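Local atomic coordinates of cyclopropane mycolic acid synthase 1 (Mycobacterium tuberculosis, PDB entry 1KPH), a protein that catalyses cyclopropane ring formation at the distal double bond of alpha-mycolic acids, transferring a methylene group from S-adenosyl-L-methionine. Residues K6-N11 with H144-A149; F139-H144 with E198-G203. All blocks are in the same frame, centred on the assembly; numbering follows the deposited sequence.

Contact 1. Residues K6-N11 with H144-A149; sequences KPHFAN and HERYDA
Arg146 reaches out to the backbone carbonyl of Lys6 with the end of its guanidinium group. NH2 makes the better bond, 3.2 Å from Lys6 O with an N-H...O angle of 159°, and NH1 adds a weak one to the same Lys6 O at 3.4 Å, so one oxygen takes both terminal nitrogens. The oxygen lies in the guanidinium plane, whereas the donor NH2 stands 58° out of the carbonyl plane and misses the lone-pair direction. Pro7 CA comes to the same edge, 3.7 Å from NH1 of Arg146. The His8 ring lies obliquely over the guanidinium, the planes 35° apart, though its very close approach at CE1 is doubtful. The stronger partner of the guanidinium lies outside the two segments: NH1 forms a salt bridge with Glu124, which together with the Lys6 O bonds would limit rotation of the group. Arg146 spans the gap because its chain is extended from CG to NE; the nearest CA atoms, those of Pro7 and Arg146, are still 10.2 Å apart. His8, the centre of an inverse gamma turn, occupies the N-cap position of helix 9-16. Arg146 thus ties the segment leading into helix 9-16 to the start of helix 147-157, beside the S-adenosylhomocysteine site, where Glu124 also bonds the ligand.

Contact 2. Residues F139-H144 with E198-G203; sequences FEHFGH and EIFPGG. With 10A (didecyl-dimethyl-ammonium), chain G; SAH (S-adenosyl-L-homocysteine), chain F.
His141 runs between the two bound ligands and meets Phe200 at its far end. Its CB lies 3.5 Å from N7 of the S-adenosylhomocysteine adenine, and CG and CD2 stay near C8 of that base. With CG anti to the carbonyl carbon (chi1 -75°), the imidazole extends toward 198-203. There CE1 reaches Phe200 CD2 at 3.7 Å, the rings oblique with planes 73° apart. ND1 is 2.8 Å from a water in the imidazole plane, and that water donates to Pro201 O. NE2 is hydrogen-bonded to the Tyr16 hydroxyl and also lies 3.9 Å from C8 of the didecyl-dimethyl-ammonium. Phe200 turns one face to this alkyl chain, whose C8 sits over the ring centre, while Ile199 CG2 packs against the opposite face. Glu140 CB touches C7 of the same chain at 3.5 Å; its bent side chain leads away, OE2 hydrogen-bonded to Ile169 N. The backbones approach through a CA-H...O contact, Gly203 CA to Glu140 O at 3.6 Å, and a second water donates to both His141 O and Gly202 O. No direct hydrogen bond joins the segments: water bridges their polar atoms, while aromatic and aliphatic surface lines the lipid side, consistent with a tunnel for an acyl chain beside the cofactor.

The two contacts share His144, their centres are 9 Å apart, and their segments alternate along the chain. Residues 139-149 therefore form one continuous span, facing 6-11 near its end and 198-203 near its start; within it the rings of Tyr147 and Phe139 stack. The other two segments also meet, Asn11 CB packing 3.1 Å from Pro201 O. Both contacts border S-adenosylhomocysteine: the Pro7 side chain is about 5 Å from the bound S-adenosylhomocysteine, and contact 2 touches it directly. Only contact 2 reaches the lipid-like ligand, about 12 Å from the His8 side chain. The Phe200 side chain lies about 6 Å from that of Cys269, the probable active-site residue.

Contact 1. Residues K6-N11 with H144-A149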
loop_
_atom_site.group_PDB
_atom_site.type_symbol
_atom_site.label_atom_id
_atom_site.label_comp_id
_atom_site.label_asym_id
_atom_site.label_seq_id
_atom_site.Cartn_x
_atom_site.Cartn_y
_atom_site.Cartn_z
ATOM N N LYS A 6 -16.142 2.509 12.550
ATOM C CA LYS A 6 -16.675 2.287 11.212
ATOM C C LYS A 6 -15.643 2.697 10.168
ATOM O O LYS A 6 -15.260 3.861 10.090
ATOM C CB LYS A 6 -17.964 3.089 11.005
ATOM C CG LYS A 6 -19.143 2.599 11.830
ATOM C CD LYS A 6 -20.440 3.252 11.379
ATOM C CE LYS A 6 -21.645 2.659 12.097
ATOM N NZ LYS A 6 -22.928 3.163 11.526
ATOM N N PRO A 7 -15.177 1.742 9.349
ATOM C CA PRO A 7 -14.182 2.053 8.318
ATOM C C PRO A 7 -14.572 3.295 7.524
ATOM O O PRO A 7 -15.760 3.581 7.355
ATOM C CB PRO A 7 -14.184 0.798 7.453
ATOM C CG PRO A 7 -14.490 -0.284 8.439
ATOM C CD PRO A 7 -15.596 0.332 9.266
ATOM N N HIS A 8 -13.574 4.031 7.040
ATOM C CA HIS A 8 -13.836 5.232 6.260
ATOM C C HIS A 8 -14.035 4.869 4.792
ATOM O O HIS A 8 -13.230 5.230 3.934
ATOM C CB HIS A 8 -12.678 6.227 6.395
ATOM C CG HIS A 8 -12.342 6.580 7.811
ATOM N ND1 HIS A 8 -11.508 5.811 8.594
ATOM C CD2 HIS A 8 -12.730 7.621 8.587
ATOM C CE1 HIS A 8 -11.395 6.363 9.790
ATOM N NE2 HIS A 8 -12.127 7.461 9.812
ATOM N N PHE A 9 -15.115 4.147 4.511
ATOM C CA PHE A 9 -15.421 3.732 3.150
ATOM C C PHE A 9 -15.431 4.901 2.172
ATOM O O PHE A 9 -14.818 4.831 1.107
ATOM C CB PHE A 9 -16.782 3.027 3.089
ATOM C CG PHE A 9 -16.808 1.679 3.753
ATOM C CD1 PHE A 9 -16.914 1.567 5.137
ATOM C CD2 PHE A 9 -16.749 0.515 2.990
ATOM C CE1 PHE A 9 -16.965 0.314 5.753
ATOM C CE2 PHE A 9 -16.798 -0.743 3.596
ATOM C CZ PHE A 9 -16.908 -0.843 4.979
ATOM N N ALA A 10 -16.127 5.976 2.535
ATOM C CA ALA A 10 -16.232 7.151 1.672
ATOM C C ALA A 10 -14.897 7.735 1.215
ATOM O O ALA A 10 -14.650 7.844 0.015
ATOM C CB ALA A 10 -17.058 8.235 2.361
ATOM N N ASN A 11 -14.047 8.119 2.163
ATOM C CA ASN A 11 -12.749 8.708 1.833
ATOM C C ASN A 11 -11.870 7.796 0.986
ATOM O O ASN A 11 -11.286 8.231 -0.010
ATOM C CB ASN A 11 -11.977 9.081 3.103
ATOM C CG ASN A 11 -12.641 10.192 3.884
ATOM O OD1 ASN A 11 -13.035 11.212 3.321
ATOM N ND2 ASN A 11 -12.760 10.005 5.193
ATOM N N HIS A 144 -3.668 8.112 12.421
ATOM C CA HIS A 144 -2.932 7.949 13.677
ATOM C C HIS A 144 -3.827 7.436 14.806
ATOM O O HIS A 144 -3.391 6.657 15.656
ATOM C CB HIS A 144 -2.320 9.285 14.122
ATOM C CG HIS A 144 -1.225 9.791 13.232
ATOM N ND1 HIS A 144 -0.501 10.928 13.522
ATOM C CD2 HIS A 144 -0.726 9.317 12.066
ATOM C CE1 HIS A 144 0.397 11.131 12.575
ATOM N NE2 HIS A 144 0.281 10.168 11.679
ATOM N N GLU A 145 -5.076 7.888 14.806
ATOM C CA GLU A 145 -6.043 7.518 15.832
ATOM C C GLU A 145 -6.391 6.037 15.899
ATOM O O GLU A 145 -6.866 5.563 16.932
ATOM C CB GLU A 145 -7.333 8.321 15.651
ATOM C CG GLU A 145 -7.949 8.200 14.269
ATOM C CD GLU A 145 -7.388 9.211 13.283
ATOM O OE1 GLU A 145 -6.149 9.381 13.226
ATOM O OE2 GLU A 145 -8.193 9.832 12.556
ATOM N N ARG A 146 -6.160 5.301 14.815
ATOM C CA ARG A 146 -6.485 3.882 14.811
ATOM C C ARG A 146 -5.285 2.943 14.761
ATOM O O ARG A 146 -5.456 1.723 14.760
ATOM C CB ARG A 146 -7.432 3.562 13.653
ATOM C CG ARG A 146 -8.769 4.276 13.750
ATOM C CD ARG A 146 -9.772 3.747 12.739
ATOM N NE ARG A 146 -11.029 4.483 12.812
ATOM C CZ ARG A 146 -12.095 4.229 12.063
ATOM N NH1 ARG A 146 -12.070 3.244 11.171
ATOM N NH2 ARG A 146 -13.189 4.966 12.204
ATOM N N TYR A 147 -4.078 3.505 14.728
ATOM C CA TYR A 147 -2.867 2.688 14.674
ATOM C C TYR A 147 -2.812 1.655 15.790
ATOM O O TYR A 147 -2.570 0.479 15.544
ATOM C CB TYR A 147 -1.618 3.569 14.754
ATOM C CG TYR A 147 -1.341 4.404 13.522
ATOM C CD1 TYR A 147 -0.300 5.334 13.520
ATOM C CD2 TYR A 147 -2.102 4.266 12.358
ATOM C CE1 TYR A 147 -0.020 6.105 12.398
ATOM C CE2 TYR A 147 -1.831 5.039 11.223
ATOM C CZ TYR A 147 -0.786 5.957 11.255
ATOM O OH TYR A 147 -0.494 6.729 10.153
ATOM N N ASP A 148 -3.035 2.099 17.020
ATOM C CA ASP A 148 -2.998 1.204 18.166
ATOM C C ASP A 148 -4.009 0.066 18.033
ATOM O O ASP A 148 -3.705 -1.085 18.349
ATOM C CB ASP A 148 -3.258 1.995 19.452
ATOM C CG ASP A 148 -3.122 1.142 20.693
ATOM O OD1 ASP A 148 -4.149 0.624 21.185
ATOM O OD2 ASP A 148 -1.980 0.982 21.167
ATOM N N ALA A 149 -5.208 0.391 17.562
ATOM C CA ALA A 149 -6.249 -0.617 17.394
ATOM C C ALA A 149 -5.827 -1.641 16.348
ATOM O O ALA A 149 -6.051 -2.842 16.513
ATOM C CB ALA A 149 -7.557 0.042 16.980
#

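Contact 2. Residues F139-H144 with E198-G203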
loop_
_atom_site.group_PDB
_atom_site.type_symbol
_atom_site.label_atom_id
_atom_site.label_comp_id
_atom_site.label_asym_id
_atom_site.label_seq_id
_atom_site.Cartn_x
_atom_site.Cartn_y
_atom_site.Cartn_z
ATOM N N PHE A 139 -1.818 1.279 5.483
ATOM C CA PHE A 139 -1.622 1.960 6.755
ATOM C C PHE A 139 -1.902 3.461 6.644
ATOM O O PHE A 139 -2.586 4.039 7.488
ATOM C CB PHE A 139 -0.183 1.732 7.232
ATOM C CG PHE A 139 0.004 1.893 8.717
ATOM C CD1 PHE A 139 -0.624 1.025 9.607
ATOM C CD2 PHE A 139 0.823 2.896 9.225
ATOM C CE1 PHE A 139 -0.438 1.150 10.982
ATOM C CE2 PHE A 139 1.017 3.031 10.600
ATOM C CZ PHE A 139 0.384 2.153 11.481
ATOM N N GLU A 140 -1.370 4.082 5.598
ATOM C CA GLU A 140 -1.541 5.515 5.378
ATOM C C GLU A 140 -3.003 5.975 5.362
ATOM O O GLU A 140 -3.283 7.177 5.399
ATOM C CB GLU A 140 -0.855 5.922 4.070
ATOM C CG GLU A 140 0.631 5.549 4.013
ATOM C CD GLU A 140 0.882 4.155 3.452
ATOM O OE1 GLU A 140 0.093 3.227 3.747
ATOM O OE2 GLU A 140 1.882 3.982 2.721
ATOM N N HIS A 141 -3.929 5.022 5.312
ATOM C CA HIS A 141 -5.356 5.338 5.290
ATOM C C HIS A 141 -6.030 5.120 6.643
ATOM O O HIS A 141 -7.168 5.546 6.850
ATOM C CB HIS A 141 -6.072 4.470 4.251
ATOM C CG HIS A 141 -5.842 4.895 2.836
ATOM N ND1 HIS A 141 -6.358 6.061 2.316
ATOM C CD2 HIS A 141 -5.161 4.302 1.825
ATOM C CE1 HIS A 141 -6.009 6.169 1.046
ATOM N NE2 HIS A 141 -5.282 5.114 0.723
ATOM N N PHE A 142 -5.330 4.454 7.557
ATOM C CA PHE A 142 -5.882 4.147 8.872
ATOM C C PHE A 142 -6.074 5.365 9.776
ATOM O O PHE A 142 -7.092 5.477 10.462
ATOM C CB PHE A 142 -4.993 3.124 9.601
ATOM C CG PHE A 142 -4.853 1.796 8.888
ATOM C CD1 PHE A 142 -5.548 1.529 7.710
ATOM C CD2 PHE A 142 -4.030 0.805 9.413
ATOM C CE1 PHE A 142 -5.426 0.294 7.069
ATOM C CE2 PHE A 142 -3.900 -0.432 8.780
ATOM C CZ PHE A 142 -4.601 -0.685 7.606
ATOM N N GLY A 143 -5.097 6.267 9.773
ATOM C CA GLY A 143 -5.168 7.441 10.623
ATOM C C GLY A 143 -4.458 7.154 11.936
ATOM O O GLY A 143 -4.618 6.070 12.500
ATOM N N HIS A 144 -3.668 8.112 12.421
ATOM C CA HIS A 144 -2.932 7.949 13.677
ATOM C C HIS A 144 -3.827 7.436 14.806
ATOM O O HIS A 144 -3.391 6.657 15.656
ATOM C CB HIS A 144 -2.320 9.285 14.122
ATOM C CG HIS A 144 -1.225 9.791 13.232
ATOM N ND1 HIS A 144 -0.501 10.928 13.522
ATOM C CD2 HIS A 144 -0.726 9.317 12.066
ATOM C CE1 HIS A 144 0.397 11.131 12.575
ATOM N NE2 HIS A 144 0.281 10.168 11.679
ATOM N N GLU A 198 -7.268 16.738 -2.260
ATOM C CA GLU A 198 -7.707 16.324 -3.591
ATOM C C GLU A 198 -7.346 14.915 -4.062
ATOM O O GLU A 198 -7.880 14.455 -5.073
ATOM C CB GLU A 198 -7.203 17.332 -4.630
ATOM C CG GLU A 198 -7.795 18.719 -4.475
ATOM C CD GLU A 198 -7.194 19.724 -5.432
ATOM O OE1 GLU A 198 -7.207 19.469 -6.656
ATOM O OE2 GLU A 198 -6.708 20.775 -4.957
ATOM N N ILE A 199 -6.455 14.229 -3.353
ATOM C CA ILE A 199 -6.055 12.883 -3.770
ATOM C C ILE A 199 -6.456 11.801 -2.769
ATOM O O ILE A 199 -7.179 10.863 -3.110
ATOM C CB ILE A 199 -4.523 12.798 -3.991
ATOM C CG1 ILE A 199 -4.054 13.947 -4.889
ATOM C CG2 ILE A 199 -4.162 11.457 -4.632
ATOM C CD1 ILE A 199 -4.670 13.958 -6.265
ATOM N N PHE A 200 -5.984 11.928 -1.534
ATOM C CA PHE A 200 -6.305 10.943 -0.516
ATOM C C PHE A 200 -7.009 11.543 0.694
ATOM O O PHE A 200 -6.378 11.824 1.715
ATOM C CB PHE A 200 -5.038 10.219 -0.060
ATOM C CG PHE A 200 -4.335 9.475 -1.161
ATOM C CD1 PHE A 200 -3.108 9.918 -1.644
ATOM C CD2 PHE A 200 -4.902 8.333 -1.718
ATOM C CE1 PHE A 200 -2.452 9.232 -2.665
ATOM C CE2 PHE A 200 -4.253 7.642 -2.739
ATOM C CZ PHE A 200 -3.026 8.094 -3.212
ATOM N N PRO A 201 -8.329 11.756 0.589
ATOM C CA PRO A 201 -9.086 12.321 1.708
ATOM C C PRO A 201 -8.901 11.435 2.937
ATOM O O PRO A 201 -9.058 10.214 2.856
ATOM C CB PRO A 201 -10.526 12.292 1.198
ATOM C CG PRO A 201 -10.359 12.468 -0.277
ATOM C CD PRO A 201 -9.195 11.564 -0.586
ATOM N N GLY A 202 -8.552 12.045 4.064
ATOM C CA GLY A 202 -8.373 11.283 5.289
ATOM C C GLY A 202 -6.992 10.683 5.465
ATOM O O GLY A 202 -6.689 10.106 6.508
ATOM N N GLY A 203 -6.151 10.816 4.447
ATOM C CA GLY A 203 -4.807 10.274 4.532
ATOM C C GLY A 203 -3.976 10.908 5.634
ATOM O O GLY A 203 -4.177 12.068 5.989
HETATM C C1 10A G . 0.726 14.095 4.917
HETATM C C2 10A G . -0.560 13.406 4.450
HETATM C C3 10A G . -0.224 12.089 3.741
HETATM C C4 10A G . -1.424 11.297 3.200
HETATM C C5 10A G . -0.866 10.033 2.530
HETATM C C6 10A G . -1.904 9.123 1.856
HETATM C C7 10A G . -1.084 7.981 1.236
HETATM C C8 10A G . -1.880 7.010 0.359
HETATM C C9 10A G . -0.890 5.983 -0.231
HETATM C C10 10A G . -1.587 5.118 -1.281
HETATM N N1 10A G . -0.816 4.160 -2.204
HETATM C C11 10A G . -1.842 3.577 -3.154
HETATM C C12 10A G . -0.233 3.002 -1.434
HETATM C C13 10A G . 0.351 4.761 -3.003
HETATM C C14 10A G . 0.182 5.989 -3.952
HETATM C C15 10A G . 1.481 6.699 -4.403
HETATM C C16 10A G . 2.386 7.362 -3.337
HETATM C C17 10A G . 1.725 8.557 -2.622
HETATM C C18 10A G . 2.646 9.223 -1.591
HETATM C C19 10A G . 1.933 10.409 -0.926
HETATM C C20 10A G . 2.893 11.091 0.062
HETATM C C21 10A G . 2.244 12.308 0.725
HETATM C C22 10A G . 3.262 12.947 1.671
HETATM N N SAH F . -1.805 -3.314 -1.163
HETATM C CA SAH F . -2.189 -3.012 -2.542
HETATM C CB SAH F . -3.083 -1.756 -2.617
HETATM C CG SAH F . -2.628 -0.478 -1.876
HETATM C C SAH F . -0.949 -2.811 -3.431
HETATM O OXT SAH F . -1.108 -2.725 -4.662
HETATM C "C5'" SAH F . -4.521 1.003 -0.418
HETATM C "C4'" SAH F . -5.433 -0.187 -0.152
HETATM O "O4'" SAH F . -5.721 -0.379 1.260
HETATM C "C3'" SAH F . -6.784 -0.075 -0.856
HETATM O "O3'" SAH F . -7.109 -1.357 -1.457
HETATM C "C2'" SAH F . -7.734 0.294 0.256
HETATM O "O2'" SAH F . -9.083 -0.080 -0.034
HETATM C "C1'" SAH F . -7.160 -0.436 1.422
HETATM N N9 SAH F . -7.570 0.111 2.719
HETATM C C8 SAH F . -7.536 1.383 3.204
HETATM N N7 SAH F . -7.970 1.564 4.411
HETATM C C5 SAH F . -8.336 0.270 4.782
HETATM C C6 SAH F . -8.934 -0.348 6.066
HETATM N N6 SAH F . -9.225 0.374 7.160
HETATM N N1 SAH F . -9.163 -1.703 6.049
HETATM C C2 SAH F . -8.861 -2.423 4.934
HETATM N N3 SAH F . -8.337 -1.995 3.759
HETATM C C4 SAH F . -8.098 -0.628 3.755
HETATM O O HOH W 1 -8.102 7.648 3.820
HETATM O O HOH W 2 -8.477 8.114 7.022
#